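Local coordinates for hypothetical protein, IPT/TIG domain protein (PDB 4HW6) that is of unknown function but probably serves as an auxiliary carbohydrate-binding protein, joining an IPT/TIG domain to a six-bladed beta-propeller, at residues F357-R362 / T366-T371. Residues are numbered along the deposited sequence; the frame is centred on the assembly and turned at random.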
loop_
_atom_site.group_PDB
_atom_site.type_symbol
_atom_site.label_atom_id
_atom_site.label_comp_id
_atom_site.label_asym_id
_atom_site.label_seq_id
_atom_site.Cartn_x
_atom_site.Cartn_y
_atom_site.Cartn_z
ATOM N N PHE A 357 -1.155 10.287 5.114
ATOM C CA PHE A 357 -1.938 9.214 5.716
ATOM C C PHE A 357 -2.972 8.736 4.678
ATOM O O PHE A 357 -3.954 9.440 4.393
ATOM C CB PHE A 357 -2.616 9.712 6.994
ATOM C CG PHE A 357 -3.271 8.618 7.813
ATOM C CD1 PHE A 357 -2.486 7.631 8.438
ATOM C CD2 PHE A 357 -4.649 8.597 8.000
ATOM C CE1 PHE A 357 -3.080 6.641 9.218
ATOM C CE2 PHE A 357 -5.232 7.615 8.780
ATOM C CZ PHE A 357 -4.445 6.649 9.388
ATOM N N TYR A 358 -2.742 7.550 4.111
ATOM C CA TYR A 358 -3.666 6.946 3.137
ATOM C C TYR A 358 -4.614 6.029 3.849
ATOM O O TYR A 358 -4.196 5.184 4.641
ATOM C CB TYR A 358 -2.906 6.138 2.079
ATOM C CG TYR A 358 -2.147 6.991 1.103
ATOM C CD1 TYR A 358 -0.953 7.635 1.455
ATOM C CD2 TYR A 358 -2.593 7.116 -0.205
ATOM C CE1 TYR A 358 -0.268 8.409 0.539
ATOM C CE2 TYR A 358 -1.943 7.914 -1.116
ATOM C CZ TYR A 358 -0.785 8.540 -0.752
ATOM O OH TYR A 358 -0.182 9.283 -1.704
ATOM N N PHE A 359 -5.903 6.179 3.582
ATOM C CA PHE A 359 -6.888 5.345 4.206
ATOM C C PHE A 359 -7.997 4.916 3.283
ATOM O O PHE A 359 -8.328 5.594 2.292
ATOM C CB PHE A 359 -7.473 6.007 5.474
ATOM C CG PHE A 359 -8.243 7.279 5.221
ATOM C CD1 PHE A 359 -7.605 8.497 5.063
ATOM C CD2 PHE A 359 -9.629 7.263 5.158
ATOM C CE1 PHE A 359 -8.330 9.661 4.822
ATOM C CE2 PHE A 359 -10.352 8.423 4.935
ATOM C CZ PHE A 359 -9.707 9.621 4.766
ATOM N N CYS A 360 -8.579 3.758 3.621
ATOM C CA CYS A 360 -9.730 3.261 2.890
ATOM C C CYS A 360 -11.014 3.842 3.487
ATOM O O CYS A 360 -11.237 3.757 4.688
ATOM C CB CYS A 360 -9.765 1.747 2.970
ATOM S SG CYS A 360 -8.455 1.038 1.954
ATOM N N ASP A 361 -11.818 4.466 2.639
ATOM C CA ASP A 361 -13.081 5.070 3.045
ATOM C C ASP A 361 -14.104 4.084 2.493
ATOM O O ASP A 361 -14.488 4.153 1.338
ATOM C CB ASP A 361 -13.185 6.471 2.445
ATOM C CG ASP A 361 -14.068 7.430 3.258
ATOM O OD1 ASP A 361 -14.032 7.408 4.516
ATOM O OD2 ASP A 361 -14.767 8.248 2.616
ATOM N N ARG A 362 -14.489 3.124 3.328
ATOM C CA ARG A 362 -15.197 1.952 2.885
ATOM C C ARG A 362 -16.507 2.261 2.187
ATOM O O ARG A 362 -16.827 1.670 1.131
ATOM C CB ARG A 362 -15.417 1.019 4.079
ATOM C CG ARG A 362 -16.160 -0.263 3.767
ATOM C CD ARG A 362 -16.306 -1.102 5.017
ATOM N NE ARG A 362 -17.298 -2.176 4.864
ATOM C CZ ARG A 362 -17.048 -3.491 4.784
ATOM N NH1 ARG A 362 -15.818 -4.001 4.770
ATOM N NH2 ARG A 362 -18.078 -4.332 4.699
ATOM N N THR A 366 -13.593 4.533 -1.733
ATOM C CA THR A 366 -12.385 5.208 -2.158
ATOM C C THR A 366 -11.189 4.919 -1.258
ATOM O O THR A 366 -11.319 4.488 -0.093
ATOM C CB THR A 366 -12.598 6.740 -2.213
ATOM O OG1 THR A 366 -13.040 7.208 -0.925
ATOM C CG2 THR A 366 -13.629 7.114 -3.270
ATOM N N VAL A 367 -10.018 5.168 -1.816
ATOM C CA VAL A 367 -8.806 5.362 -1.057
ATOM C C VAL A 367 -8.580 6.878 -1.023
ATOM O O VAL A 367 -8.625 7.547 -2.068
ATOM C CB VAL A 367 -7.602 4.641 -1.693
ATOM C CG1 VAL A 367 -6.326 4.918 -0.888
ATOM C CG2 VAL A 367 -7.858 3.117 -1.781
ATOM N N ARG A 368 -8.380 7.421 0.177
ATOM C CA ARG A 368 -8.278 8.863 0.386
ATOM C C ARG A 368 -6.970 9.168 1.083
ATOM O O ARG A 368 -6.311 8.258 1.592
ATOM C CB ARG A 368 -9.512 9.397 1.138
ATOM C CG ARG A 368 -10.786 9.082 0.357
ATOM C CD ARG A 368 -12.077 9.554 0.987
ATOM N NE ARG A 368 -12.276 10.978 0.767
ATOM C CZ ARG A 368 -13.260 11.656 1.344
ATOM N NH1 ARG A 368 -14.131 11.021 2.117
ATOM N NH2 ARG A 368 -13.405 12.942 1.139
ATOM N N VAL A 369 -6.592 10.451 1.093
ATOM C CA VAL A 369 -5.352 10.879 1.728
ATOM C C VAL A 369 -5.650 12.017 2.657
ATOM O O VAL A 369 -6.359 12.954 2.270
ATOM C CB VAL A 369 -4.316 11.330 0.697
ATOM C CG1 VAL A 369 -2.988 11.623 1.385
ATOM C CG2 VAL A 369 -4.126 10.269 -0.361
ATOM N N LEU A 370 -5.117 11.929 3.875
ATOM C CA LEU A 370 -5.133 13.030 4.838
ATOM C C LEU A 370 -3.706 13.558 4.947
ATOM O O LEU A 370 -2.788 12.820 5.321
ATOM C CB LEU A 370 -5.637 12.513 6.189
ATOM C CG LEU A 370 -5.599 13.502 7.370
ATOM C CD1 LEU A 370 -6.414 14.766 7.089
ATOM C CD2 LEU A 370 -6.116 12.788 8.610
ATOM N N THR A 371 -3.518 14.828 4.621
ATOM C CA THR A 371 -2.194 15.434 4.649
ATOM C C THR A 371 -1.939 16.068 6.003
ATOM O O THR A 371 -2.878 16.232 6.795
ATOM C CB THR A 371 -2.048 16.483 3.546
ATOM O OG1 THR A 371 -2.885 17.621 3.853
ATOM C CG2 THR A 371 -2.467 15.887 2.211
#
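A buried antiparallel beta hairpin pairs Phe357–Asp361 with Thr366–Leu370 within one blade of the six-bladed propeller, where these strands lie between strand 337-344 and strand 375-380. The pairing is regular: Phe357, Phe359 and Asp361 each exchange two backbone hydrogen bonds with Leu370, Arg368 and Thr366, as in Arg368 N to Phe359 O at 2.8 Å. The strand axes run 147° apart, the ordinary twist of paired beta strands.

On the face carrying Tyr358, Cys360, Val367 and Val369, the first three touch Ile407 of strand 404-410, in the sheet that also holds the first propeller strand, 109-115, so here the hairpin helps join two blades. Tyr358 and Val369 form a non-hydrogen-bonded pair and point the same way. Val369 CG2 sits over one face of the Tyr358 ring, 3.7 Å from its centroid and displaced toward the CE2 rim, which qualifies as a CH-pi contact.

On the other face, Phe359 CG stands between its backbone N and carbonyl carbon (chi1 64°), which swings the ring across to the neighbouring strand. Arg368 CB covers one face of that ring, 4.0 Å from the centroid, while Phe359 CE1 approaches Leu370 CB at 4.2 Å.

Beyond CB, the Arg368 chain bends at chi3 (79°), bringing its guanidinium back beside Asp361. The buried charges are shared: Arg368 NH2 forms a salt bridge with Asp326 and NH1 also donates to Arg333 O, whereas Asp361 receives Trp335 N at OD1 and pairs with Ser364 OG at OD2. Arg368 NH1 reaches Asp361 OD2 at 2.9 Å, with the oxygen near the guanidinium plane but the nitrogen well above the carboxylate plane.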